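PDB 4UWM: 3,6-diketocamphane 1,6-monooxygenase, which catalyses the FMNH2- and oxygen-dependent Baeyer-Villiger conversion of 3,6-diketocamphane to a lactone, a step in the breakdown of (-)-camphor. Local coordinates for residues T5-H10 / V346-Y351; V255-F260 / V318-S323; E45-I50 / P113-M118. All blocks are in the same frame, centred on the assembly; numbering follows the deposited sequence. Where two conformers were deposited one is given.

Interaction 1: T5-H10 / V346-Y351. With FMN (flavin mononucleotide), chain C.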
loop_
_atom_site.group_PDB
_atom_site.type_symbol
_atom_site.label_atom_id
_atom_site.label_comp_id
_atom_site.label_asym_id
_atom_site.label_seq_id
_atom_site.Cartn_x
_atom_site.Cartn_y
_atom_site.Cartn_z
ATOM N N THR A 5 -22.951 -6.747 -11.528
ATOM C CA THR A 5 -22.374 -7.714 -10.595
ATOM C C THR A 5 -21.102 -7.110 -9.954
ATOM O O THR A 5 -20.271 -6.520 -10.650
ATOM C CB THR A 5 -22.027 -9.061 -11.279
ATOM O OG1 THR A 5 -23.185 -9.568 -11.947
ATOM C CG2 THR A 5 -21.593 -10.124 -10.244
ATOM N N GLY A 6 -20.988 -7.247 -8.632
ATOM C CA GLY A 6 -19.781 -6.850 -7.891
ATOM C C GLY A 6 -19.244 -7.984 -7.038
ATOM O O GLY A 6 -19.936 -8.984 -6.805
ATOM N N LEU A 7 -17.993 -7.848 -6.598
ATOM C CA LEU A 7 -17.391 -8.820 -5.696
ATOM C C LEU A 7 -16.994 -8.076 -4.432
ATOM O O LEU A 7 -16.502 -6.953 -4.516
ATOM C CB LEU A 7 -16.180 -9.461 -6.378
ATOM C CG LEU A 7 -15.535 -10.705 -5.773
ATOM C CD1 LEU A 7 -16.461 -11.930 -5.839
ATOM C CD2 LEU A 7 -14.218 -10.978 -6.474
ATOM N N ILE A 8 -17.296 -8.645 -3.267
ATOM C CA ILE A 8 -16.759 -8.125 -2.022
ATOM C C ILE A 8 -15.826 -9.169 -1.377
ATOM O O ILE A 8 -16.201 -10.320 -1.171
ATOM C CB ILE A 8 -17.814 -7.511 -1.060
ATOM C CG1 ILE A 8 -17.112 -6.899 0.176
ATOM C CG2 ILE A 8 -18.899 -8.510 -0.665
ATOM C CD1 ILE A 8 -17.948 -5.921 0.964
ATOM N N PHE A 9 -14.600 -8.739 -1.107
ATOM C CA PHE A 9 -13.515 -9.593 -0.625
ATOM C C PHE A 9 -13.174 -9.113 0.778
ATOM O O PHE A 9 -12.317 -8.218 0.974
ATOM C CB PHE A 9 -12.338 -9.431 -1.575
ATOM C CG PHE A 9 -11.295 -10.517 -1.496
ATOM C CD1 PHE A 9 -11.559 -11.808 -1.950
ATOM C CD2 PHE A 9 -10.012 -10.218 -1.047
ATOM C CE1 PHE A 9 -10.563 -12.788 -1.904
ATOM C CE2 PHE A 9 -9.023 -11.173 -0.994
ATOM C CZ PHE A 9 -9.296 -12.471 -1.411
ATOM N N HIS A 10 -13.838 -9.710 1.759
ATOM C CA HIS A 10 -13.635 -9.328 3.153
ATOM C C HIS A 10 -12.225 -9.394 3.742
ATOM O O HIS A 10 -11.838 -8.473 4.467
ATOM C CB HIS A 10 -14.666 -9.940 4.095
ATOM C CG HIS A 10 -15.912 -9.137 4.174
ATOM N ND1 HIS A 10 -17.023 -9.411 3.409
ATOM C CD2 HIS A 10 -16.205 -8.019 4.881
ATOM C CE1 HIS A 10 -17.957 -8.511 3.659
ATOM N NE2 HIS A 10 -17.486 -7.657 4.548
ATOM N N VAL A 346 -21.338 -9.669 -4.582
ATOM C CA VAL A 346 -21.170 -11.073 -4.210
ATOM C C VAL A 346 -20.025 -11.309 -3.224
ATOM O O VAL A 346 -18.883 -10.941 -3.498
ATOM C CB VAL A 346 -20.977 -11.949 -5.466
ATOM C CG1 VAL A 346 -20.829 -13.416 -5.081
ATOM C CG2 VAL A 346 -22.153 -11.738 -6.417
ATOM N N GLU A 347 -20.335 -11.933 -2.092
ATOM C CA GLU A 347 -19.337 -12.229 -1.058
ATOM C C GLU A 347 -18.373 -13.310 -1.522
ATOM O O GLU A 347 -18.796 -14.418 -1.875
ATOM C CB GLU A 347 -20.010 -12.679 0.235
ATOM C CG GLU A 347 -20.771 -11.607 1.006
ATOM C CD GLU A 347 -19.881 -10.664 1.823
ATOM O OE1 GLU A 347 -18.637 -10.876 1.900
ATOM O OE2 GLU A 347 -20.443 -9.699 2.382
ATOM N N ALA A 348 -17.077 -12.997 -1.522
ATOM C CA ALA A 348 -16.067 -13.961 -1.945
ATOM C C ALA A 348 -15.710 -14.886 -0.792
ATOM O O ALA A 348 -15.534 -14.438 0.352
ATOM C CB ALA A 348 -14.823 -13.259 -2.489
ATOM N N HIS A 349 -15.633 -16.186 -1.077
ATOM C CA HIS A 349 -15.233 -17.143 -0.050
ATOM C C HIS A 349 -13.932 -17.872 -0.386
ATOM O O HIS A 349 -13.407 -17.724 -1.474
ATOM C CB HIS A 349 -16.385 -18.103 0.259
ATOM C CG HIS A 349 -17.349 -17.530 1.236
ATOM N ND1 HIS A 349 -17.170 -17.631 2.598
ATOM C CD2 HIS A 349 -18.443 -16.757 1.054
ATOM C CE1 HIS A 349 -18.150 -16.997 3.215
ATOM N NE2 HIS A 349 -18.943 -16.470 2.301
ATOM N N ASP A 350 -13.405 -18.641 0.558
ATOM C CA ASP A 350 -12.085 -19.231 0.385
ATOM C C ASP A 350 -12.129 -20.465 -0.533
ATOM O O ASP A 350 -12.182 -21.602 -0.051
ATOM C CB ASP A 350 -11.466 -19.585 1.740
ATOM C CG ASP A 350 -10.010 -20.001 1.630
ATOM O OD1 ASP A 350 -9.528 -20.250 0.521
ATOM O OD2 ASP A 350 -9.354 -20.078 2.668
ATOM N N TYR A 351 -12.083 -20.198 -1.836
ATOM C CA TYR A 351 -12.014 -21.202 -2.897
ATOM C C TYR A 351 -10.634 -21.296 -3.530
ATOM O O TYR A 351 -10.462 -21.827 -4.645
ATOM C CB TYR A 351 -13.028 -20.862 -3.979
ATOM C CG TYR A 351 -14.382 -21.467 -3.749
ATOM C CD1 TYR A 351 -14.660 -22.785 -4.146
ATOM C CD2 TYR A 351 -15.400 -20.726 -3.161
ATOM C CE1 TYR A 351 -15.919 -23.341 -3.947
ATOM C CE2 TYR A 351 -16.659 -21.271 -2.959
ATOM C CZ TYR A 351 -16.913 -22.573 -3.363
ATOM O OH TYR A 351 -18.159 -23.095 -3.151
HETATM N N1 FMN C . -18.165 -2.492 7.242
HETATM C C2 FMN C . -17.421 -2.119 6.161
HETATM O O2 FMN C . -16.959 -0.960 6.104
HETATM N N3 FMN C . -17.161 -2.950 5.135
HETATM C C4 FMN C . -17.617 -4.209 5.103
HETATM O O4 FMN C . -17.348 -4.936 4.125
HETATM C C4A FMN C . -18.437 -4.706 6.244
HETATM N N5 FMN C . -18.928 -5.965 6.290
HETATM C C5A FMN C . -19.673 -6.399 7.337
HETATM C C6 FMN C . -20.168 -7.706 7.347
HETATM C C7 FMN C . -20.936 -8.170 8.416
HETATM C C7M FMN C . -21.460 -9.585 8.408
HETATM C C8 FMN C . -21.226 -7.252 9.556
HETATM C C8M FMN C . -22.048 -7.697 10.734
HETATM C C9 FMN C . -20.735 -5.949 9.547
HETATM C C9A FMN C . -19.970 -5.480 8.482
HETATM N N10 FMN C . -19.471 -4.151 8.465
HETATM C C10 FMN C . -18.692 -3.741 7.351
HETATM C "C1'" FMN C . -19.734 -3.234 9.591
HETATM C "C2'" FMN C . -20.924 -2.327 9.319
HETATM O "O2'" FMN C . -20.767 -1.767 8.017
HETATM C "C3'" FMN C . -21.001 -1.207 10.354
HETATM O "O3'" FMN C . -21.871 -1.627 11.415
HETATM C "C4'" FMN C . -21.492 0.094 9.713
HETATM O "O4'" FMN C . -20.419 0.734 9.010
HETATM C "C5'" FMN C . -22.109 1.066 10.712
HETATM O "O5'" FMN C . -23.509 0.827 10.654
HETATM P P FMN C . -24.612 1.809 11.271
HETATM O O1P FMN C . -24.147 3.214 11.048
HETATM O O2P FMN C . -25.796 1.425 10.434
HETATM O O3P FMN C . -24.677 1.389 12.712
HETATM O O HOH W 1 -15.406 -11.994 1.302
#

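Interaction 2: V255-F260 / V318-S323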
loop_
_atom_site.group_PDB
_atom_site.type_symbol
_atom_site.label_atom_id
_atom_site.label_comp_id
_atom_site.label_asym_id
_atom_site.label_seq_id
_atom_site.Cartn_x
_atom_site.Cartn_y
_atom_site.Cartn_z
ATOM N N VAL A 255 -25.676 -3.871 -2.693
ATOM C CA VAL A 255 -26.205 -4.749 -1.655
ATOM C C VAL A 255 -25.445 -6.060 -1.702
ATOM O O VAL A 255 -25.383 -6.715 -2.748
ATOM C CB VAL A 255 -27.726 -5.022 -1.814
ATOM C CG1 VAL A 255 -28.225 -5.914 -0.669
ATOM C CG2 VAL A 255 -28.507 -3.720 -1.821
ATOM N N SER A 256 -24.874 -6.434 -0.559
ATOM C CA SER A 256 -24.057 -7.637 -0.438
ATOM C C SER A 256 -24.917 -8.856 -0.083
ATOM O O SER A 256 -25.709 -8.796 0.861
ATOM C CB SER A 256 -22.968 -7.409 0.617
ATOM O OG SER A 256 -22.300 -8.611 0.945
ATOM N N HIS A 257 -24.743 -9.935 -0.832
ATOM C CA HIS A 257 -25.481 -11.181 -0.657
ATOM C C HIS A 257 -24.494 -12.330 -0.751
ATOM O O HIS A 257 -23.475 -12.226 -1.453
ATOM C CB HIS A 257 -26.495 -11.390 -1.797
ATOM C CG HIS A 257 -27.702 -10.506 -1.736
ATOM N ND1 HIS A 257 -28.820 -10.825 -0.995
ATOM C CD2 HIS A 257 -27.979 -9.333 -2.350
ATOM C CE1 HIS A 257 -29.728 -9.876 -1.144
ATOM N NE2 HIS A 257 -29.244 -8.960 -1.965
ATOM N N THR A 258 -24.822 -13.431 -0.083
ATOM C CA THR A 258 -24.164 -14.710 -0.323
ATOM C C THR A 258 -24.862 -15.338 -1.538
ATOM O O THR A 258 -26.085 -15.516 -1.529
ATOM C CB THR A 258 -24.276 -15.607 0.916
ATOM O OG1 THR A 258 -23.688 -14.934 2.035
ATOM C CG2 THR A 258 -23.592 -16.961 0.688
ATOM N N VAL A 259 -24.087 -15.616 -2.586
ATOM C CA VAL A 259 -24.614 -15.955 -3.906
ATOM C C VAL A 259 -23.813 -17.104 -4.485
ATOM O O VAL A 259 -22.588 -17.042 -4.557
ATOM C CB VAL A 259 -24.542 -14.769 -4.905
ATOM C CG1 VAL A 259 -25.241 -15.111 -6.212
ATOM C CG2 VAL A 259 -25.158 -13.520 -4.322
ATOM N N PHE A 260 -24.506 -18.168 -4.893
ATOM C CA PHE A 260 -23.841 -19.258 -5.597
ATOM C C PHE A 260 -24.742 -19.842 -6.687
ATOM O O PHE A 260 -25.930 -20.110 -6.461
ATOM C CB PHE A 260 -23.339 -20.336 -4.636
ATOM C CG PHE A 260 -22.400 -21.321 -5.285
ATOM C CD1 PHE A 260 -22.893 -22.432 -5.977
ATOM C CD2 PHE A 260 -21.026 -21.132 -5.230
ATOM C CE1 PHE A 260 -22.029 -23.330 -6.584
ATOM C CE2 PHE A 260 -20.157 -22.026 -5.839
ATOM C CZ PHE A 260 -20.656 -23.127 -6.520
ATOM N N VAL A 318 -32.581 -17.576 2.344
ATOM C CA VAL A 318 -31.846 -16.300 2.418
ATOM C C VAL A 318 -30.845 -16.144 1.267
ATOM O O VAL A 318 -30.964 -15.215 0.458
ATOM C CB VAL A 318 -31.127 -16.134 3.771
ATOM C CG1 VAL A 318 -30.349 -14.827 3.805
ATOM C CG2 VAL A 318 -32.131 -16.186 4.914
ATOM N N PHE A 319 -29.885 -17.065 1.181
ATOM C CA PHE A 319 -28.841 -16.993 0.159
ATOM C C PHE A 319 -29.464 -17.018 -1.207
ATOM O O PHE A 319 -30.514 -17.617 -1.403
ATOM C CB PHE A 319 -27.864 -18.168 0.255
ATOM C CG PHE A 319 -27.094 -18.228 1.531
ATOM C CD1 PHE A 319 -27.144 -17.186 2.460
ATOM C CD2 PHE A 319 -26.277 -19.318 1.795
ATOM C CE1 PHE A 319 -26.410 -17.251 3.633
ATOM C CE2 PHE A 319 -25.541 -19.387 2.969
ATOM C CZ PHE A 319 -25.605 -18.353 3.882
ATOM N N LEU A 320 -28.808 -16.368 -2.153
ATOM C CA LEU A 320 -29.253 -16.381 -3.524
ATOM C C LEU A 320 -28.555 -17.543 -4.222
ATOM O O LEU A 320 -27.549 -17.352 -4.902
ATOM C CB LEU A 320 -28.948 -15.031 -4.182
ATOM C CG LEU A 320 -29.667 -13.835 -3.551
ATOM C CD1 LEU A 320 -29.270 -12.540 -4.249
ATOM C CD2 LEU A 320 -31.182 -14.013 -3.583
ATOM N N VAL A 321 -29.109 -18.747 -4.037
ATOM C CA VAL A 321 -28.521 -20.012 -4.512
ATOM C C VAL A 321 -29.464 -20.807 -5.447
ATOM O O VAL A 321 -30.675 -20.849 -5.231
ATOM C CB VAL A 321 -28.113 -20.900 -3.310
ATOM C CG1 VAL A 321 -27.555 -22.255 -3.752
ATOM C CG2 VAL A 321 -27.087 -20.186 -2.441
ATOM N N GLY A 322 -28.896 -21.430 -6.478
ATOM C CA GLY A 322 -29.662 -22.251 -7.418
ATOM C C GLY A 322 -29.092 -22.217 -8.822
ATOM O O GLY A 322 -27.926 -21.892 -9.019
ATOM N N SER A 323 -29.919 -22.565 -9.803
ATOM C CA SER A 323 -29.549 -22.459 -11.209
ATOM C C SER A 323 -29.693 -21.002 -11.624
ATOM O O SER A 323 -30.310 -20.225 -10.897
ATOM C CB SER A 323 -30.497 -23.304 -12.053
ATOM O OG SER A 323 -31.801 -22.756 -11.976
HETATM O O HOH W 2 -28.927 -13.164 0.292
#

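Interaction 3: E45-I50 / P113-M118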
loop_
_atom_site.group_PDB
_atom_site.type_symbol
_atom_site.label_atom_id
_atom_site.label_comp_id
_atom_site.label_asym_id
_atom_site.label_seq_id
_atom_site.Cartn_x
_atom_site.Cartn_y
_atom_site.Cartn_z
ATOM N N GLU A 45 -10.856 -4.018 5.266
ATOM C CA GLU A 45 -9.687 -3.686 6.079
ATOM C C GLU A 45 -9.909 -4.032 7.546
ATOM O O GLU A 45 -10.857 -3.519 8.181
ATOM C CB GLU A 45 -9.374 -2.178 5.915
ATOM C CG GLU A 45 -8.241 -1.628 6.794
ATOM C CD GLU A 45 -7.988 -0.139 6.512
ATOM O OE1 GLU A 45 -7.703 0.200 5.350
ATOM O OE2 GLU A 45 -8.108 0.697 7.436
ATOM N N HIS A 46 -9.052 -4.902 8.087
ATOM C CA HIS A 46 -9.093 -5.280 9.504
ATOM C C HIS A 46 -7.668 -5.541 9.963
ATOM O O HIS A 46 -6.927 -6.216 9.254
ATOM C CB HIS A 46 -9.880 -6.576 9.728
ATOM C CG HIS A 46 -11.279 -6.558 9.193
ATOM N ND1 HIS A 46 -11.569 -6.654 7.843
ATOM C CD2 HIS A 46 -12.475 -6.516 9.836
ATOM C CE1 HIS A 46 -12.885 -6.646 7.681
ATOM N NE2 HIS A 46 -13.452 -6.545 8.874
ATOM N N ALA A 47 -7.316 -5.049 11.151
ATOM C CA ALA A 47 -5.992 -5.280 11.752
ATOM C C ALA A 47 -5.998 -6.338 12.855
ATOM O O ALA A 47 -4.933 -6.826 13.235
ATOM C CB ALA A 47 -5.424 -3.964 12.292
ATOM N N SER A 48 -7.179 -6.709 13.365
ATOM C CA SER A 48 -7.231 -7.626 14.541
ATOM C C SER A 48 -7.917 -8.978 14.330
ATOM O O SER A 48 -7.953 -9.790 15.266
ATOM C CB SER A 48 -7.906 -6.911 15.730
ATOM O OG SER A 48 -9.255 -6.616 15.400
ATOM N N GLN A 49 -8.438 -9.230 13.125
ATOM C CA GLN A 49 -9.283 -10.421 12.846
ATOM C C GLN A 49 -8.542 -11.563 12.160
ATOM O O GLN A 49 -7.556 -11.332 11.477
ATOM C CB GLN A 49 -10.489 -10.026 12.000
ATOM C CG GLN A 49 -11.498 -9.133 12.738
ATOM C CD GLN A 49 -12.203 -9.882 13.853
ATOM O OE1 GLN A 49 -11.924 -9.667 15.025
ATOM N NE2 GLN A 49 -13.103 -10.794 13.483
ATOM N N ILE A 50 -9.056 -12.783 12.290
ATOM C CA ILE A 50 -8.411 -13.963 11.684
ATOM C C ILE A 50 -8.911 -14.276 10.285
ATOM O O ILE A 50 -8.112 -14.383 9.361
ATOM C CB ILE A 50 -8.548 -15.235 12.575
ATOM C CG1 ILE A 50 -7.915 -15.009 13.950
ATOM C CG2 ILE A 50 -7.944 -16.471 11.884
ATOM C CD1 ILE A 50 -6.411 -14.896 13.942
ATOM N N PRO A 113 -13.228 -3.085 18.491
ATOM C CA PRO A 113 -12.491 -2.359 19.538
ATOM C C PRO A 113 -11.033 -2.782 19.733
ATOM O O PRO A 113 -10.217 -1.963 20.152
ATOM C CB PRO A 113 -13.307 -2.637 20.814
ATOM C CG PRO A 113 -14.237 -3.749 20.468
ATOM C CD PRO A 113 -14.495 -3.641 18.999
ATOM N N GLN A 114 -10.707 -4.054 19.480
ATOM C CA GLN A 114 -9.322 -4.521 19.612
ATOM C C GLN A 114 -8.416 -3.748 18.644
ATOM O O GLN A 114 -7.296 -3.383 18.980
ATOM C CB GLN A 114 -9.203 -6.029 19.342
ATOM C CG GLN A 114 -9.903 -6.949 20.352
ATOM C CD GLN A 114 -9.188 -6.999 21.691
ATOM O OE1 GLN A 114 -9.191 -6.029 22.436
ATOM N NE2 GLN A 114 -8.570 -8.139 22.001
ATOM N N ALA A 115 -8.920 -3.503 17.436
ATOM C CA ALA A 115 -8.172 -2.727 16.427
ATOM C C ALA A 115 -8.156 -1.226 16.748
ATOM O O ALA A 115 -7.133 -0.564 16.582
ATOM C CB ALA A 115 -8.742 -2.967 15.036
ATOM N N SER A 116 -9.295 -0.685 17.184
ATOM C CA SER A 116 -9.359 0.708 17.673
ATOM C C SER A 116 -8.301 0.993 18.748
ATOM O O SER A 116 -7.594 2.017 18.693
ATOM C CB SER A 116 -10.753 1.000 18.234
ATOM O OG SER A 116 -11.738 0.892 17.221
ATOM N N TYR A 117 -8.200 0.072 19.714
ATOM C CA TYR A 117 -7.221 0.123 20.805
ATOM C C TYR A 117 -5.772 0.209 20.254
ATOM O O TYR A 117 -4.979 1.016 20.727
ATOM C CB TYR A 117 -7.358 -1.123 21.683
ATOM C CG TYR A 117 -6.513 -1.138 22.945
ATOM C CD1 TYR A 117 -7.011 -0.626 24.164
ATOM C CD2 TYR A 117 -5.239 -1.686 22.934
ATOM C CE1 TYR A 117 -6.233 -0.656 25.330
ATOM C CE2 TYR A 117 -4.445 -1.711 24.084
ATOM C CZ TYR A 117 -4.950 -1.204 25.287
ATOM O OH TYR A 117 -4.133 -1.259 26.416
ATOM N N MET A 118 -5.441 -0.635 19.280
ATOM C CA MET A 118 -4.100 -0.630 18.658
ATOM C C MET A 118 -3.731 0.763 18.161
ATOM O O MET A 118 -2.568 1.185 18.258
ATOM C CB MET A 118 -4.015 -1.613 17.482
ATOM C CG MET A 118 -4.348 -3.054 17.807
ATOM S SD MET A 118 -4.430 -4.144 16.365
ATOM C CE MET A 118 -4.547 -5.732 17.177
#

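Interaction 1: T5-H10 / V346-Y351
H10 and E347 meet through a nearly coplanar imidazole-carboxylate pair, with the two planes only 13° apart. ND1 of H10 donates to the syn lone pair of E347 OE1 at 2.7 Å, the carboxylate oxygen lying in the ring plane. On its far side the same ring gives NE2 to FMN N5 at 2.8 Å, so the histidine, an FMN ligand, is held at both nitrogens and its rotation is fixed. E347 reaches it because its chain bends at chi2 (-78°); its OE2 is taken by the hydroxyl of S256. I8 CG2 packs against E347 CD at 3.4 Å, while I8 CD1 touches FMN O4. Behind this shell two parallel strands set the spacing: V346 N bonds to G6 O, I8 N to V346 O at 2.8 Å, and A348 N to I8 O. Beyond the ladder, a water accepts from H10 N and lies within bonding distance of A348 O (2.6 Å), and A348 CB abuts the F9 ring edge at CD1. In the TIM-barrel fold of the luciferase family this pairing joins the first strand to the last, between strands 40-43 and 254-261, with V346 facing helix 356-369.

Interaction 2: V255-F260 / V318-S323
T258 sets its methyl over one face of the F319 ring: CG2 sits above the ring centre, 3.7 Å from the centroid and 8° off the normal, and CB approaches CD1 of the ring. CG2 stands anti to the backbone N, and the two side chains run side by side in the same direction. A second CH-pi contact places L320 CD1 over one face of the H257 imidazole, offset toward the rim and 3.6 Å from CG. From here on, the short strand 320-322 pairs in parallel with the end of strand 254-261. L320 N donates to T258 O at 2.9 Å, whereas F260 N to L320 O and G322 N to F260 O are longer, both at 3.2 Å. G322 adopts backbone angles at which a CB would press on the preceding carbonyl O, and S323 follows as the N-cap of helix 324-338. V259 CG2 and L320 CB touch more lightly on the face they share, where both side chains also meet L344; on the other face, F260 CB and V321 CG2 are 4.3 Å apart, and both residues pack on helix 265-274. The looser side is at the partly exposed V318, where a water bridges H257 ND1 and V318 O. T258 OG1 bonds to a triethylene glycol, probably from the crystallisation liquor. An alanine in place of F319 would probably leave the T258 methyl without its aromatic platform and open a gap beside it. The directional backbone bonds thus fix the register of the strands, while the methyl-on-ring contacts, which have no strict direction, fill the space beside them.

Interaction 3: E45-I50 / P113-M118
This is a loop-to-helix packing contact on the rim of the TIM barrel, where A47 and S48, in the loop after strand 40-43, rest on the short helix 113-118 that follows strand 105-108. Small loop side chains meet the helix by van der Waals contact. S48 CB fits between two helix residues one turn apart, lying 3.9 Å from Q114 CB and 3.8 Å from M118 CE. Its hydroxyl occupies the crowded position between the backbone N and the carbonyl carbon (chi1 64°), which turns OG to the helix and against A115 CB at 3.7 Å. A47 lies farther along, its CB 4.4 Å from A115 CB. The small size of A115 is consistent with the close approach of the loop backbone, the CA atoms of S48 and A115 being only 5.3 Å apart. Q114 touches the loop with its CB alone; in the conformer described its chain then bends at chi2, and its amide nitrogen bonds to the backbone O of E172 of the second subunit. P171 of that subunit packs on both Q114 and M118, so the contact lies at the dimer interface as well as at the barrel rim. In the conformer described for M118, CB-CG is extended (chi2 173°), which places SD 4.2 Å from A47 CB, and the terminal CE lies 4.1 Å from A47 O.

In the fold
Interactions 1 and 2 share one sheet, their centres 11 Å apart, because strands 343-347 and 254-261 are neighbours in the barrel. Between them E347 N lies 3.2 Å from H257 O, a probable hydrogen bond, and the OH of Y351 comes 3.5 Å from F260 CE2. Interaction 1 reaches the flavin directly, whereas the T258 side chain of interaction 2 is about 9 Å from it. Interaction 3 stands apart, its centre about 21 Å from that of interaction 1 and 28 Å from that of interaction 2, yet H10 O lies 3.8 Å from H46 CE1, so interactions 1 and 3 just touch beside the FMN ligand H10. Along the chain, interaction 1 encloses both of the others.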